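Local coordinates for mandelate racemase / muconate lactonizing enzyme family protein (Agrobacterium tumefaciens, PDB 4DXK) that probably acts as a metal-dependent lyase or racemase of the enolase superfamily, in the mandelate racemase subgroup, with an alpha/beta-barrel domain, at residues I245-L250 against I264-T269; W274-L279 against G286-D291. All coordinates share one frame; numbering follows the deposited sequence. Where two conformers were deposited one is given.

Overall arrangement
Both contacts are buried in the enolase-type alpha/beta barrel and meet at its parallel sheet, where strands 264-266 and 287-290 are neighbours joined by backbone hydrogen bonds at Ala266; their centres lie about 8 Å apart. Interaction 1 sits at the ends of two neighbouring strands, where the loop 245-250 folds against the residues leading to the sodium ligand Glu268, and its chemistry mixes a methionine chain with hydroxyls and a bridging water. Interaction 2 belongs to the beta-alpha-beta unit that follows: helix 272-281 lies against strand 287-290 through an almost wholly apolar contact. Polar groups thus gather toward the metal end, while hydrocarbon fills the layer between helix and sheet.

Interaction 1: residues I245-L250 against I264-T269; sequences IKMDSL and ISASET. With NA (sodium ion), chain C.
Met247 meets Ala266, Ser267 and Thr269 without any ring taking part; the flat group nearest the metal is the neighbouring Glu268 carboxylate, which faces the ion instead. Its OE1 binds the sodium ion at 2.3 Å alongside Glu216 and Glu242, while OE2 takes a hydrogen bond of 2.6 Å from metal-bound water 2 and another from Tyr71 of a second subunit.

Away from the metal, Met247 is laid along the other segment by a bend at chi2 (-75°). Its CE reaches the Ala266 methyl CB at 3.6 Å, a place where a small side chain leaves room for the thioether end. Further back, Met247 CG passes Ser267 OG at 3.6 Å, and Met247 CB lies 3.7 Å from Thr269 OG1. These are van der Waals contacts, and the polar bridge is water 1, 3.0 Å from Met247 N, which donates to it, and also hydrogen-bonded to Thr269 OG1.

Ser267, preceded by a cis peptide, turns its OG back to accept from Thr269 N at 3.0 Å (155°), an ST turn; Asp243 also bonds this hydroxyl. Methionine's unbranched, bendable chain follows Ala266, Ser267 and Thr269, and the Ser267 hydroxyl closes the turn, which brackets metal ligand Glu268 between Ser267 and Thr269, consistent with a fixed backbone there.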
loop_
_atom_site.group_PDB
_atom_site.type_symbol
_atom_site.label_atom_id
_atom_site.label_comp_id
_atom_site.label_asym_id
_atom_site.label_seq_id
_atom_site.Cartn_x
_atom_site.Cartn_y
_atom_site.Cartn_z
ATOM N N ILE A 245 -15.804 15.386 11.261
ATOM C CA ILE A 245 -16.385 14.128 11.712
ATOM C C ILE A 245 -15.812 13.829 13.095
ATOM O O ILE A 245 -14.905 14.516 13.551
ATOM C CB ILE A 245 -16.088 12.948 10.742
ATOM C CG1 ILE A 245 -14.578 12.677 10.660
ATOM C CG2 ILE A 245 -16.700 13.191 9.352
ATOM C CD1 ILE A 245 -14.242 11.376 9.932
ATOM N N LYS A 246 -16.347 12.818 13.760
ATOM C CA LYS A 246 -15.833 12.376 15.053
ATOM C C LYS A 246 -14.418 11.858 14.868
ATOM O O LYS A 246 -14.128 11.150 13.906
ATOM C CB LYS A 246 -16.715 11.259 15.611
ATOM C CG LYS A 246 -16.511 10.988 17.091
ATOM C CD LYS A 246 -17.193 12.024 17.950
ATOM C CE LYS A 246 -17.219 11.593 19.414
ATOM N NZ LYS A 246 -17.772 12.686 20.226
ATOM N N MET A 247 -13.532 12.195 15.798
ATOM C CA MET A 247 -12.119 11.843 15.669
ATOM C C MET A 247 -11.772 10.519 16.357
ATOM O O MET A 247 -10.772 10.425 17.076
ATOM C CB MET A 247 -11.263 13.001 16.197
ATOM C CG MET A 247 -11.430 14.269 15.365
ATOM S SD MET A 247 -10.564 14.104 13.801
ATOM C CE MET A 247 -11.291 15.424 12.862
ATOM N N ASP A 248 -12.593 9.497 16.131
ATOM C CA ASP A 248 -12.426 8.199 16.799
ATOM C C ASP A 248 -11.807 7.069 15.979
ATOM O O ASP A 248 -11.181 6.167 16.535
ATOM C CB ASP A 248 -13.720 7.723 17.455
ATOM C CG ASP A 248 -14.922 7.761 16.540
ATOM O OD1 ASP A 248 -14.818 8.061 15.326
ATOM O OD2 ASP A 248 -16.009 7.450 17.087
ATOM N N SER A 249 -12.037 7.047 14.674
ATOM C CA SER A 249 -11.275 6.190 13.758
ATOM C C SER A 249 -10.729 7.110 12.670
ATOM O O SER A 249 -11.428 7.446 11.711
ATOM C CB SER A 249 -12.154 5.094 13.150
ATOM O OG SER A 249 -12.506 4.080 14.077
ATOM N N LEU A 250 -9.487 7.556 12.848
ATOM C CA LEU A 250 -8.923 8.619 12.025
ATOM C C LEU A 250 -8.732 8.280 10.562
ATOM O O LEU A 250 -8.644 9.185 9.730
ATOM C CB LEU A 250 -7.613 9.121 12.640
ATOM C CG LEU A 250 -7.773 9.686 14.050
ATOM C CD1 LEU A 250 -6.420 9.941 14.687
ATOM C CD2 LEU A 250 -8.613 10.965 14.055
ATOM N N ILE A 264 -8.112 19.940 6.680
ATOM C CA ILE A 264 -8.729 19.510 7.919
ATOM C C ILE A 264 -7.999 20.144 9.091
ATOM O O ILE A 264 -6.765 20.092 9.172
ATOM C CB ILE A 264 -8.630 17.982 8.058
ATOM C CG1 ILE A 264 -9.402 17.296 6.931
ATOM C CG2 ILE A 264 -9.142 17.514 9.415
ATOM C CD1 ILE A 264 -9.108 15.816 6.820
ATOM N N SER A 265 -8.757 20.720 10.008
ATOM C CA SER A 265 -8.236 21.153 11.285
ATOM C C SER A 265 -8.647 20.097 12.312
ATOM O O SER A 265 -9.838 19.833 12.501
ATOM C CB SER A 265 -8.840 22.517 11.606
ATOM O OG SER A 265 -8.628 22.919 12.923
ATOM N N ALA A 266 -7.666 19.453 12.937
ATOM C CA ALA A 266 -7.917 18.332 13.838
ATOM C C ALA A 266 -6.756 18.230 14.818
ATOM O O ALA A 266 -5.605 18.395 14.399
ATOM C CB ALA A 266 -8.031 17.033 13.044
ATOM N N SER A 267 -7.012 17.992 16.109
ATOM C CA SER A 267 -8.316 18.133 16.758
ATOM C C SER A 267 -8.102 18.407 18.242
ATOM O O SER A 267 -7.372 17.669 18.913
ATOM C CB SER A 267 -9.172 16.874 16.640
ATOM O OG SER A 267 -10.382 17.039 17.376
ATOM N N GLU A 268 -8.792 19.419 18.759
ATOM C CA GLU A 268 -8.830 19.690 20.193
ATOM C C GLU A 268 -9.334 18.482 20.990
ATOM O O GLU A 268 -9.093 18.385 22.196
ATOM C CB GLU A 268 -9.725 20.903 20.463
ATOM C CG GLU A 268 -11.207 20.637 20.171
ATOM C CD GLU A 268 -12.080 21.880 20.159
ATOM O OE1 GLU A 268 -11.648 22.904 19.604
ATOM O OE2 GLU A 268 -13.211 21.826 20.699
ATOM N N THR A 269 -10.045 17.572 20.330
ATOM C CA THR A 269 -10.605 16.409 21.031
ATOM C C THR A 269 -9.636 15.242 21.201
ATOM O O THR A 269 -9.964 14.288 21.904
ATOM C CB THR A 269 -11.903 15.870 20.363
ATOM O OG1 THR A 269 -11.594 15.228 19.116
ATOM C CG2 THR A 269 -12.905 16.989 20.126
HETATM NA NA NA C . -13.223 23.664 18.050
HETATM O O HOH W 1 -14.057 14.335 17.828
HETATM O O HOH W 2 -14.823 23.613 19.780
HETATM O O HOH W 3 -14.003 21.561 17.432
#

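Interaction 2: residues W274-L279 against G286-D291; sequences WAFRDL and GVVMLD
With its CG anti to the carbonyl carbon (chi1 -72°) and its ring turned nearly perpendicular to the CA-CB-CG plane (chi2 -88°), Phe276 reaches from the helix to strand 287-290, where Val288 offers CG1 from the position opposite its own backbone N (chi1 173°). Phe276 CD1 and Val288 CG1 meet at 3.6 Å, the methyl coming to the ring obliquely. Two residues along the strand from Val288, Leu290 CB lies 4.0 Å from Phe276 CZ, the two side chains running roughly at right angles.

Between these two apolar touches the ring presents its edge to the backbone: Met289 O lies near the ring plane, 3.2 Å from both CE1 and CZ of Phe276. The ring's slightly positive C-H rim therefore faces the partly negative carbonyl oxygen, a favourable electrostatic approach. Phenylalanine suits the place because its flat ring spans the gap between helix and strand; the axes of the two short segments approach to 10.8 Å and run nearly antiparallel, as in a beta-alpha-beta crossover.

Ile304 of helix 297-310 touches both Phe276 and Leu290, extending the apolar layer to the next helix of the barrel. The end of the Met289 side chain, by contrast, leads away from the helix, toward Trp240 and Glu242 on strand 240-242; in one of its two conformers its nearest atom is about 6 Å from the sodium ion. The strand thus separates two chemistries: on its helix side buried hydrocarbon and an aromatic edge pack together, consistent with exclusion of water, whereas on the other side Met289 extends toward the metal site.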
loop_
_atom_site.group_PDB
_atom_site.type_symbol
_atom_site.label_atom_id
_atom_site.label_comp_id
_atom_site.label_asym_id
_atom_site.label_seq_id
_atom_site.Cartn_x
_atom_site.Cartn_y
_atom_site.Cartn_z
ATOM N N TRP A 274 0.542 10.291 20.843
ATOM C CA TRP A 274 0.223 9.063 20.124
ATOM C C TRP A 274 -1.018 9.225 19.247
ATOM O O TRP A 274 -1.070 8.687 18.132
ATOM C CB TRP A 274 0.118 7.873 21.098
ATOM C CG TRP A 274 1.477 7.541 21.652
ATOM C CD1 TRP A 274 2.370 6.648 21.137
ATOM C CD2 TRP A 274 2.129 8.157 22.773
ATOM N NE1 TRP A 274 3.526 6.663 21.870
ATOM C CE2 TRP A 274 3.410 7.584 22.876
ATOM C CE3 TRP A 274 1.754 9.132 23.703
ATOM C CZ2 TRP A 274 4.318 7.950 23.876
ATOM C CZ3 TRP A 274 2.657 9.500 24.692
ATOM C CH2 TRP A 274 3.923 8.902 24.774
ATOM N N ALA A 275 -2.005 9.979 19.715
ATOM C CA ALA A 275 -3.158 10.282 18.868
ATOM C C ALA A 275 -2.749 11.118 17.663
ATOM O O ALA A 275 -3.279 10.950 16.564
ATOM C CB ALA A 275 -4.257 10.990 19.660
ATOM N N PHE A 276 -1.799 12.021 17.875
ATOM C CA PHE A 276 -1.335 12.879 16.791
ATOM C C PHE A 276 -0.421 12.143 15.819
ATOM O O PHE A 276 -0.451 12.427 14.622
ATOM C CB PHE A 276 -0.754 14.191 17.338
ATOM C CG PHE A 276 -1.823 15.097 17.858
ATOM C CD1 PHE A 276 -2.456 15.987 17.015
ATOM C CD2 PHE A 276 -2.272 14.994 19.167
ATOM C CE1 PHE A 276 -3.489 16.796 17.478
ATOM C CE2 PHE A 276 -3.310 15.804 19.635
ATOM C CZ PHE A 276 -3.919 16.700 18.793
ATOM N N ARG A 277 0.335 11.162 16.305
ATOM C CA ARG A 277 1.005 10.243 15.385
ATOM C C ARG A 277 -0.021 9.560 14.484
ATOM O O ARG A 277 0.145 9.502 13.263
ATOM C CB ARG A 277 1.806 9.187 16.147
ATOM C CG ARG A 277 2.166 7.960 15.299
ATOM C CD ARG A 277 3.023 6.960 16.068
ATOM N NE ARG A 277 3.062 5.671 15.372
ATOM C CZ ARG A 277 3.314 4.496 15.940
ATOM N NH1 ARG A 277 3.602 4.409 17.224
ATOM N NH2 ARG A 277 3.273 3.396 15.200
ATOM N N ASP A 278 -1.085 9.041 15.088
ATOM C CA ASP A 278 -2.125 8.372 14.319
ATOM C C ASP A 278 -2.714 9.328 13.274
ATOM O O ASP A 278 -2.954 8.940 12.128
ATOM C CB ASP A 278 -3.244 7.863 15.245
ATOM C CG ASP A 278 -2.815 6.691 16.127
ATOM O OD1 ASP A 278 -1.716 6.126 15.942
ATOM O OD2 ASP A 278 -3.625 6.333 17.011
ATOM N N LEU A 279 -2.949 10.581 13.657
ATOM C CA LEU A 279 -3.486 11.566 12.731
ATOM C C LEU A 279 -2.516 11.808 11.578
ATOM O O LEU A 279 -2.897 11.797 10.405
ATOM C CB LEU A 279 -3.781 12.870 13.471
ATOM C CG LEU A 279 -4.237 14.053 12.626
ATOM C CD1 LEU A 279 -5.574 13.764 11.974
ATOM C CD2 LEU A 279 -4.286 15.314 13.462
ATOM N N GLY A 286 -3.923 18.265 8.458
ATOM C CA GLY A 286 -3.806 19.629 7.966
ATOM C C GLY A 286 -3.311 20.532 9.077
ATOM O O GLY A 286 -2.161 20.432 9.521
ATOM N N VAL A 287 -4.170 21.435 9.530
ATOM C CA VAL A 287 -3.841 22.255 10.684
ATOM C C VAL A 287 -3.965 21.378 11.921
ATOM O O VAL A 287 -5.018 20.769 12.158
ATOM C CB VAL A 287 -4.769 23.462 10.807
ATOM C CG1 VAL A 287 -4.364 24.307 12.001
ATOM C CG2 VAL A 287 -4.730 24.289 9.524
ATOM N N VAL A 288 -2.882 21.276 12.685
ATOM C CA VAL A 288 -2.859 20.434 13.871
ATOM C C VAL A 288 -3.369 21.255 15.046
ATOM O O VAL A 288 -2.720 22.203 15.510
ATOM C CB VAL A 288 -1.457 19.848 14.115
ATOM C CG1 VAL A 288 -1.401 19.100 15.448
ATOM C CG2 VAL A 288 -1.061 18.933 12.948
ATOM N N MET A 289 -4.563 20.891 15.507
ATOM C CA MET A 289 -5.226 21.572 16.614
ATOM C C MET A 289 -5.056 20.746 17.857
ATOM O O MET A 289 -5.062 19.518 17.810
ATOM C CB MET A 289 -6.720 21.701 16.357
ATOM C CG MET A 289 -7.051 22.033 14.961
ATOM S SD MET A 289 -6.659 23.721 14.486
ATOM C CE MET A 289 -7.721 24.659 15.592
ATOM N N LEU A 290 -4.923 21.427 18.983
ATOM C CA LEU A 290 -4.857 20.741 20.262
ATOM C C LEU A 290 -5.377 21.701 21.318
ATOM O O LEU A 290 -5.425 22.911 21.084
ATOM C CB LEU A 290 -3.424 20.298 20.568
ATOM C CG LEU A 290 -2.314 21.349 20.590
ATOM C CD1 LEU A 290 -2.275 22.122 21.898
ATOM C CD2 LEU A 290 -0.965 20.692 20.348
ATOM N N ASP A 291 -5.770 21.163 22.465
ATOM C CA ASP A 291 -6.064 21.968 23.634
ATOM C C ASP A 291 -5.142 21.468 24.729
ATOM O O ASP A 291 -5.189 20.288 25.092
ATOM C CB ASP A 291 -7.542 21.813 24.019
ATOM C CG ASP A 291 -7.929 22.645 25.226
ATOM O OD1 ASP A 291 -7.264 22.488 26.274
ATOM O OD2 ASP A 291 -8.877 23.459 25.132
#